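Local coordinates for protein 2-hydroxyisobutyryl-CoA synthetase (Aquincola tertiaricarbonis, PDB 6HDY) that belongs to the ANL superfamily of AMP-binding enzymes, combining an AMP-binding region with a C-terminal domain, at residues 87-92 against 314-319; 304-309 against 325-330; 320-325 against 343-348. One frame throughout, in Å; residues are numbered along the deposited sequence.

Contact 1 (87-92 against 314-319); sequences DFEARV and MRRVPY
Glu89, near the end of helix 85-91, reaches across to Arg315 and Arg316 in the short, weakly bonded edge strand 315-316, joining a helix to the margin of the five-stranded antiparallel sheet. One residue earlier in the helix, Phe88 turns instead to Glu307 in the next strand of that sheet. Glu89 carries the contact. Its CG lies between the backbone N and the carbonyl carbon (chi1 63°), its CB points toward the strand, and CG packs on Arg315 CG at 3.8 Å. The carboxylate then meets Arg316 in a two-nitrogen, side-on salt bridge: NE reaches OE1 at 2.8 Å and NH2 reaches OE2 at 3.1 Å. Both oxygens lie in the guanidinium plane, but the two flat groups are turned 56° apart, and each nitrogen comes from above the carboxylate plane. Arg316 N also donates to Glu89 OE1 at 2.8 Å, on the anti side and from the face opposite to NE. Three N-H groups of one arginine thus grip the carboxylate and fix its rotation. Arg316 NH2 has a second acidic partner in Glu86, three residues back on the same helix. Ala90 adds a light touch, its CB 4.3 Å from Arg315 CD. Just before the chain leaves helical geometry at Val92, Arg91 turns back along its own helix, NE bonding Asp87 OD1 at 3.2 Å.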
# COMPACT_ATOMS: atom_id res chain seq x y z
N ASP A 87 1.07 36.50 -20.66
CA ASP A 87 0.61 37.18 -19.44
C ASP A 87 0.78 36.25 -18.25
O ASP A 87 1.20 36.68 -17.18
CB ASP A 87 -0.88 37.56 -19.55
CG ASP A 87 -1.22 38.81 -20.33
OD1 ASP A 87 -0.36 39.71 -20.42
OD2 ASP A 87 -2.36 38.92 -20.79
N PHE A 88 0.47 34.96 -18.44
CA PHE A 88 0.59 33.89 -17.46
C PHE A 88 2.02 33.76 -16.92
O PHE A 88 2.21 33.79 -15.71
CB PHE A 88 0.12 32.57 -18.09
CG PHE A 88 -0.20 31.46 -17.12
CD1 PHE A 88 -1.29 31.56 -16.25
CD2 PHE A 88 0.56 30.29 -17.10
CE1 PHE A 88 -1.57 30.53 -15.34
CE2 PHE A 88 0.24 29.24 -16.22
CZ PHE A 88 -0.81 29.38 -15.34
N GLU A 89 3.03 33.67 -17.81
CA GLU A 89 4.43 33.49 -17.39
C GLU A 89 5.04 34.70 -16.71
O GLU A 89 5.87 34.55 -15.81
CB GLU A 89 5.32 33.03 -18.56
CG GLU A 89 5.43 34.02 -19.70
CD GLU A 89 6.03 33.49 -20.99
OE1 GLU A 89 6.72 32.45 -20.95
OE2 GLU A 89 5.82 34.13 -22.04
N ALA A 90 4.64 35.90 -17.15
CA ALA A 90 5.18 37.16 -16.67
C ALA A 90 4.49 37.73 -15.44
O ALA A 90 5.17 38.26 -14.56
CB ALA A 90 5.17 38.19 -17.80
N ARG A 91 3.14 37.63 -15.37
CA ARG A 91 2.35 38.21 -14.28
C ARG A 91 2.11 37.30 -13.10
O ARG A 91 2.07 37.78 -11.96
CB ARG A 91 1.01 38.77 -14.80
CG ARG A 91 1.12 39.76 -15.94
CD ARG A 91 -0.26 40.11 -16.48
NE ARG A 91 -0.18 41.10 -17.55
CZ ARG A 91 -0.17 42.42 -17.36
NH1 ARG A 91 -0.09 43.25 -18.39
NH2 ARG A 91 -0.23 42.92 -16.12
N VAL A 92 1.89 36.00 -13.36
CA VAL A 92 1.58 35.02 -12.31
C VAL A 92 2.86 34.57 -11.58
O VAL A 92 3.74 33.96 -12.19
CB VAL A 92 0.72 33.83 -12.83
CG1 VAL A 92 0.29 32.90 -11.69
CG2 VAL A 92 -0.49 34.32 -13.61
N MET A 314 11.40 33.16 -14.61
CA MET A 314 10.21 32.28 -14.69
C MET A 314 9.42 32.44 -16.01
O MET A 314 8.21 32.21 -16.05
CB MET A 314 9.29 32.42 -13.45
CG MET A 314 9.96 31.99 -12.15
SD MET A 314 10.67 30.32 -12.18
CE MET A 314 11.83 30.49 -10.88
N ARG A 315 10.13 32.78 -17.09
CA ARG A 315 9.53 32.89 -18.42
C ARG A 315 10.01 31.72 -19.25
O ARG A 315 11.09 31.19 -18.99
CB ARG A 315 9.81 34.26 -19.07
CG ARG A 315 8.85 35.34 -18.54
CD ARG A 315 8.92 36.65 -19.28
NE ARG A 315 9.65 37.66 -18.51
CZ ARG A 315 10.86 38.12 -18.82
NH1 ARG A 315 11.44 39.03 -18.06
NH2 ARG A 315 11.49 37.67 -19.90
N ARG A 316 9.15 31.23 -20.18
CA ARG A 316 9.47 30.07 -21.02
C ARG A 316 10.75 30.29 -21.81
O ARG A 316 10.99 31.39 -22.30
CB ARG A 316 8.31 29.74 -21.98
CG ARG A 316 7.06 29.14 -21.31
CD ARG A 316 5.85 29.17 -22.24
NE ARG A 316 5.47 30.54 -22.61
CZ ARG A 316 4.64 30.86 -23.61
NH1 ARG A 316 4.08 29.92 -24.35
NH2 ARG A 316 4.38 32.14 -23.87
N VAL A 317 11.60 29.24 -21.88
CA VAL A 317 12.84 29.25 -22.67
C VAL A 317 12.46 28.76 -24.08
O VAL A 317 11.49 27.99 -24.19
CB VAL A 317 14.01 28.42 -22.05
CG1 VAL A 317 14.41 28.94 -20.68
CG2 VAL A 317 13.71 26.92 -21.99
N PRO A 318 13.16 29.18 -25.17
CA PRO A 318 12.79 28.66 -26.51
C PRO A 318 12.98 27.15 -26.59
O PRO A 318 13.75 26.60 -25.79
CB PRO A 318 13.77 29.38 -27.46
CG PRO A 318 14.28 30.55 -26.69
CD PRO A 318 14.32 30.09 -25.27
N TYR A 319 12.31 26.48 -27.55
CA TYR A 319 12.49 25.04 -27.75
C TYR A 319 13.93 24.75 -28.19
O TYR A 319 14.52 25.53 -28.94
CB TYR A 319 11.47 24.48 -28.75
CG TYR A 319 10.04 24.60 -28.28
CD1 TYR A 319 9.61 23.95 -27.12
CD2 TYR A 319 9.12 25.37 -28.97
CE1 TYR A 319 8.28 24.04 -26.69
CE2 TYR A 319 7.80 25.49 -28.54
CZ TYR A 319 7.38 24.82 -27.41
OH TYR A 319 6.07 24.92 -27.02

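Contact 2 (304-309 against 325-330)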
# COMPACT_ATOMS: atom_id res chain seq x y z
N ILE A 304 -2.21 18.94 -17.64
CA ILE A 304 -1.46 19.90 -16.83
C ILE A 304 -0.62 20.71 -17.82
O ILE A 304 0.04 20.13 -18.68
CB ILE A 304 -0.57 19.21 -15.73
CG1 ILE A 304 -1.44 18.71 -14.55
CG2 ILE A 304 0.63 20.09 -15.24
CD1 ILE A 304 -0.75 17.72 -13.64
N TYR A 305 -0.63 22.04 -17.67
CA TYR A 305 0.14 22.94 -18.51
C TYR A 305 1.59 23.05 -18.02
O TYR A 305 1.85 23.63 -16.96
CB TYR A 305 -0.58 24.31 -18.59
CG TYR A 305 0.13 25.35 -19.44
CD1 TYR A 305 0.51 25.06 -20.76
CD2 TYR A 305 0.43 26.61 -18.93
CE1 TYR A 305 1.18 26.01 -21.53
CE2 TYR A 305 1.08 27.57 -19.70
CZ TYR A 305 1.44 27.27 -21.01
OH TYR A 305 2.08 28.22 -21.76
N THR A 306 2.52 22.44 -18.77
CA THR A 306 3.95 22.47 -18.45
C THR A 306 4.62 23.66 -19.18
O THR A 306 4.42 23.85 -20.39
CB THR A 306 4.63 21.12 -18.81
OG1 THR A 306 4.04 20.04 -18.10
CG2 THR A 306 6.15 21.13 -18.53
N GLU A 307 5.45 24.41 -18.43
CA GLU A 307 6.25 25.51 -18.93
C GLU A 307 7.71 25.24 -18.57
O GLU A 307 8.01 25.03 -17.40
CB GLU A 307 5.84 26.82 -18.28
CG GLU A 307 4.40 27.24 -18.47
CD GLU A 307 4.04 28.42 -17.59
OE1 GLU A 307 3.73 28.19 -16.40
OE2 GLU A 307 4.19 29.57 -18.05
N VAL A 308 8.61 25.26 -19.54
CA VAL A 308 10.03 25.07 -19.22
C VAL A 308 10.63 26.47 -19.20
O VAL A 308 10.67 27.17 -20.22
CB VAL A 308 10.72 24.01 -20.10
CG1 VAL A 308 12.23 23.98 -19.87
CG2 VAL A 308 10.11 22.64 -19.84
N CYS A 309 10.98 26.92 -17.99
CA CYS A 309 11.34 28.30 -17.73
C CYS A 309 12.78 28.55 -17.34
O CYS A 309 13.47 27.68 -16.80
CB CYS A 309 10.38 28.87 -16.68
SG CYS A 309 8.62 28.74 -17.12
N PRO A 325 11.00 22.97 -15.22
CA PRO A 325 9.54 22.78 -15.37
C PRO A 325 8.72 23.51 -14.28
O PRO A 325 9.01 23.43 -13.08
CB PRO A 325 9.37 21.26 -15.28
CG PRO A 325 10.76 20.69 -15.56
CD PRO A 325 11.68 21.69 -14.94
N VAL A 326 7.72 24.27 -14.74
CA VAL A 326 6.76 25.02 -13.93
C VAL A 326 5.42 24.43 -14.39
O VAL A 326 5.18 24.33 -15.60
CB VAL A 326 6.87 26.57 -14.12
CG1 VAL A 326 5.66 27.31 -13.55
CG2 VAL A 326 8.17 27.10 -13.53
N TYR A 327 4.59 23.97 -13.41
CA TYR A 327 3.35 23.26 -13.74
C TYR A 327 2.08 23.88 -13.21
O TYR A 327 2.07 24.43 -12.12
CB TYR A 327 3.42 21.82 -13.21
CG TYR A 327 4.61 20.98 -13.62
CD1 TYR A 327 4.65 20.36 -14.87
CD2 TYR A 327 5.64 20.71 -12.72
CE1 TYR A 327 5.70 19.50 -15.22
CE2 TYR A 327 6.68 19.84 -13.05
CZ TYR A 327 6.71 19.25 -14.30
OH TYR A 327 7.75 18.42 -14.64
N THR A 328 0.99 23.71 -13.99
CA THR A 328 -0.36 24.17 -13.63
C THR A 328 -1.40 23.09 -13.93
O THR A 328 -1.48 22.61 -15.06
CB THR A 328 -0.70 25.53 -14.29
OG1 THR A 328 0.27 26.52 -13.92
CG2 THR A 328 -2.10 26.02 -13.91
N HIS A 329 -2.22 22.75 -12.90
CA HIS A 329 -3.36 21.84 -13.01
C HIS A 329 -4.46 22.46 -13.85
O HIS A 329 -4.87 23.60 -13.58
CB HIS A 329 -3.97 21.51 -11.60
CG HIS A 329 -3.19 20.50 -10.82
ND1 HIS A 329 -2.68 20.79 -9.56
CD2 HIS A 329 -2.89 19.22 -11.12
CE1 HIS A 329 -2.08 19.69 -9.15
NE2 HIS A 329 -2.17 18.72 -10.07
N LEU A 330 -4.99 21.69 -14.82
CA LEU A 330 -6.14 22.19 -15.59
C LEU A 330 -7.46 21.46 -15.23
O LEU A 330 -8.54 21.89 -15.64
CB LEU A 330 -5.87 22.11 -17.11
CG LEU A 330 -4.62 22.82 -17.65
CD1 LEU A 330 -4.51 22.63 -19.14
CD2 LEU A 330 -4.63 24.29 -17.30
O HOH W 1 2.39 26.03 -15.59
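Two neighbouring strands of the five-stranded antiparallel sheet pair here, with Ile304 opposite His329 at one end and Val308 opposite Pro325 at the other. Tyr305 with Thr328 and Glu307 with Val326 are the hydrogen-bonded pairs, each joined by two backbone bonds; Tyr305 N to Thr328 O and Glu307 N to Val326 O both measure 2.8 Å. On the face bearing Ile304, Thr306 and Tyr327, the Thr306 side chain lies beside the tyrosine and points the same way, its OG1 at the ring edge, 3.3 Å from Tyr327 CD1. Ile304 and His329 also run side by side, CD1 of the isoleucine 3.6 Å from the imidazole CD2. A water on the other face bridges the two strands, within bonding distance of Tyr305 O (2.8 Å), Glu307 OE1 (2.7 Å) and Thr328 OG1 (2.7 Å), though it cannot serve every acceptor at once. Glu307 OE1 also touches Val326 CG1 at 3.6 Å. From outside, Arg339 forms a salt bridge with Glu307 OE2 and gives its backbone N to Thr328 OG1. Helices 43-64 and 85-91 cover this face through Leu54 and Phe88, while strand 340-347 flanks 325-329 within the sheet.

Contact 3 (320-325 against 343-348). With 8LQ ([[(2~{R},3~{S},4~{R},5~{R})-5-(6-aminopurin-9-yl)-3,4-bis(oxidanyl)oxolan-2-yl]methoxy-oxidanyl-phosphoryl] (3~{S})-3-oxidanylbutanoate), chain C.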
# COMPACT_ATOMS: atom_id res chain seq x y z
N GLY A 320 14.49 23.68 -27.67
CA GLY A 320 15.89 23.33 -27.92
C GLY A 320 16.79 23.81 -26.80
O GLY A 320 17.99 23.52 -26.80
N GLN A 321 16.21 24.56 -25.83
CA GLN A 321 16.93 25.10 -24.67
C GLN A 321 16.51 24.42 -23.35
O GLN A 321 15.41 23.87 -23.25
CB GLN A 321 16.81 26.63 -24.61
CG GLN A 321 17.99 27.34 -23.93
CD GLN A 321 19.34 26.81 -24.37
OE1 GLN A 321 19.71 26.90 -25.55
NE2 GLN A 321 20.09 26.21 -23.44
N ARG A 322 17.44 24.41 -22.38
CA ARG A 322 17.27 23.82 -21.05
C ARG A 322 16.63 24.83 -20.09
O ARG A 322 16.86 26.03 -20.21
CB ARG A 322 18.63 23.36 -20.48
CG ARG A 322 19.22 22.11 -21.14
CD ARG A 322 20.56 21.74 -20.51
NE ARG A 322 20.97 20.37 -20.85
CZ ARG A 322 21.73 19.60 -20.08
NH1 ARG A 322 22.05 18.36 -20.47
NH2 ARG A 322 22.18 20.04 -18.91
N GLY A 323 15.85 24.32 -19.14
CA GLY A 323 15.19 25.16 -18.14
C GLY A 323 14.50 24.36 -17.04
O GLY A 323 14.68 23.14 -16.94
N THR A 324 13.71 25.04 -16.21
CA THR A 324 13.03 24.39 -15.11
C THR A 324 11.53 24.20 -15.38
O THR A 324 10.84 25.17 -15.68
CB THR A 324 13.31 25.07 -13.75
OG1 THR A 324 12.83 24.21 -12.72
CG2 THR A 324 12.68 26.45 -13.60
N PRO A 325 11.00 22.97 -15.22
CA PRO A 325 9.54 22.78 -15.37
C PRO A 325 8.72 23.51 -14.28
O PRO A 325 9.01 23.43 -13.08
CB PRO A 325 9.37 21.26 -15.28
CG PRO A 325 10.76 20.69 -15.56
CD PRO A 325 11.68 21.69 -14.94
N GLY A 343 11.82 22.92 -9.58
CA GLY A 343 13.21 23.02 -9.15
C GLY A 343 14.07 22.01 -9.89
O GLY A 343 15.20 21.75 -9.48
N ASP A 344 13.53 21.42 -10.98
CA ASP A 344 14.18 20.40 -11.78
C ASP A 344 14.79 21.01 -13.02
O ASP A 344 14.50 22.16 -13.34
CB ASP A 344 13.19 19.29 -12.15
CG ASP A 344 12.68 18.53 -10.95
OD1 ASP A 344 13.51 18.15 -10.11
OD2 ASP A 344 11.46 18.31 -10.86
N LEU A 345 15.66 20.26 -13.71
CA LEU A 345 16.26 20.71 -14.95
C LEU A 345 15.86 19.76 -16.08
O LEU A 345 15.89 18.54 -15.91
CB LEU A 345 17.79 20.85 -14.84
CG LEU A 345 18.46 21.66 -15.93
CD1 LEU A 345 18.21 23.14 -15.74
CD2 LEU A 345 19.95 21.38 -15.98
N THR A 346 15.48 20.34 -17.22
CA THR A 346 15.11 19.58 -18.42
C THR A 346 15.43 20.40 -19.68
O THR A 346 15.83 21.55 -19.59
CB THR A 346 13.63 19.13 -18.37
OG1 THR A 346 13.41 18.08 -19.32
CG2 THR A 346 12.65 20.27 -18.66
N LEU A 347 15.23 19.77 -20.83
CA LEU A 347 15.32 20.37 -22.15
C LEU A 347 14.01 19.96 -22.82
O LEU A 347 13.59 18.79 -22.72
CB LEU A 347 16.52 19.83 -22.96
CG LEU A 347 16.80 20.55 -24.29
CD1 LEU A 347 18.27 20.61 -24.56
CD2 LEU A 347 16.11 19.88 -25.45
N TRP A 348 13.38 20.92 -23.51
CA TRP A 348 12.14 20.69 -24.24
C TRP A 348 12.28 21.11 -25.71
O TRP A 348 13.00 22.06 -26.03
CB TRP A 348 10.89 21.31 -23.54
CG TRP A 348 10.67 22.81 -23.62
CD1 TRP A 348 11.61 23.78 -23.87
CD2 TRP A 348 9.44 23.49 -23.34
NE1 TRP A 348 11.01 25.02 -23.82
CE2 TRP A 348 9.69 24.88 -23.51
CE3 TRP A 348 8.15 23.07 -22.98
CZ2 TRP A 348 8.69 25.84 -23.30
CZ3 TRP A 348 7.16 24.02 -22.81
CH2 TRP A 348 7.44 25.39 -22.95
N9 8LQ C . 11.34 12.85 -10.52
C8 8LQ C . 10.12 12.28 -10.52
N7 8LQ C . 9.95 11.65 -11.68
C5 8LQ C . 11.05 11.85 -12.42
C6 8LQ C . 11.44 11.42 -13.64
N6 8LQ C . 10.59 10.68 -14.34
N1 8LQ C . 12.63 11.74 -14.16
C2 8LQ C . 13.54 12.52 -13.43
N3 8LQ C . 13.15 12.90 -12.16
C4 8LQ C . 11.91 12.59 -11.69
CAA 8LQ C . 4.73 10.81 -7.50
CAZ 8LQ C . 5.67 10.58 -8.72
OAE 8LQ C . 6.36 9.34 -8.56
CAL 8LQ C . 6.71 11.70 -8.88
CAS 8LQ C . 7.53 11.88 -7.60
OAC 8LQ C . 8.44 11.10 -7.33
OAQ 8LQ C . 7.10 12.90 -6.77
PBC 8LQ C . 7.97 13.44 -5.54
OAH 8LQ C . 8.06 12.21 -4.54
OAD 8LQ C . 7.41 14.65 -4.91
O5' 8LQ C . 9.38 13.77 -6.18
C5' 8LQ C . 9.38 14.64 -7.31
C4' 8LQ C . 10.79 14.82 -7.80
O4' 8LQ C . 11.34 13.53 -8.18
C3' 8LQ C . 10.72 15.59 -9.05
O3' 8LQ C . 10.71 17.02 -8.76
C2' 8LQ C . 12.01 15.14 -9.75
O2' 8LQ C . 13.21 15.76 -9.13
C1' 8LQ C . 12.00 13.66 -9.44
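The Trp348 indole sends CD1 to within 3.9 Å of Gln321 O at a slant, and the Tyr319 ring meets it with planes about 50° apart. The Arg322 guanidinium is likewise approached obliquely, by Leu345 CD2 at 3.9 Å from NH2, and Phe367 of strand 366-369 makes a cation-pi contact with it. The third flat group, the Asp344 carboxylate, meets the ligand 8LQ: OD1 accepts from O2' and OD2 from O3', both at 2.6 Å. Arg322 and Asp344 belong to the hairpin of strands 322-329 and 340-347. Gly323 and Thr346 form its hydrogen-bonded pair, with Gly323 N to Thr346 O at 2.8 Å and the return bond, Thr346 N to Gly323 O, at 2.9 Å. Beyond the strands, Gly320 N makes an almost straight bond (179°) to Trp348 O. Beside Asp344, Thr324 OG1 stands anti to its backbone N (chi1 -169°) and donates to a lone pair of Asp344 O in the carbonyl plane, at 2.7 Å. Pro325 backs the same residue, its CD lying against Asp344 O and CB, while its CG packs on Thr346 CG2. Arg369 adds a long, weak ion pair to Asp344 OD1. The Thr324 bond to the main-chain carbonyl is consistent with a second-shell role. One carboxylate oxygen to each ribose hydroxyl fixes the sugar at two points, as the ribose-binding aspartate typically does in ANL enzymes.

How the contacts relate
All three contacts reach one antiparallel sheet and succeed one another across it: contact 1 brings a helix to edge strand 315-316, contact 2 pairs 304-310 with 322-329, and contact 3 pairs 322-329 with 340-347. Contacts 2 and 3 share Pro325, and their centres lie about 11 Å apart; those of contacts 1 and 2 lie about 10 Å apart. Probable hydrogen bonds join them: Val317 N to Val308 O (2.8 Å), Cys309 O to Thr324 N (2.7 Å) and Trp348 NE1 to Val317 O (3.0 Å). Contact 3 reaches 8LQ through Asp344, while the side chain of Tyr327 in contact 2 is about 7 Å from it and that of Met314 in contact 1 about 14 Å.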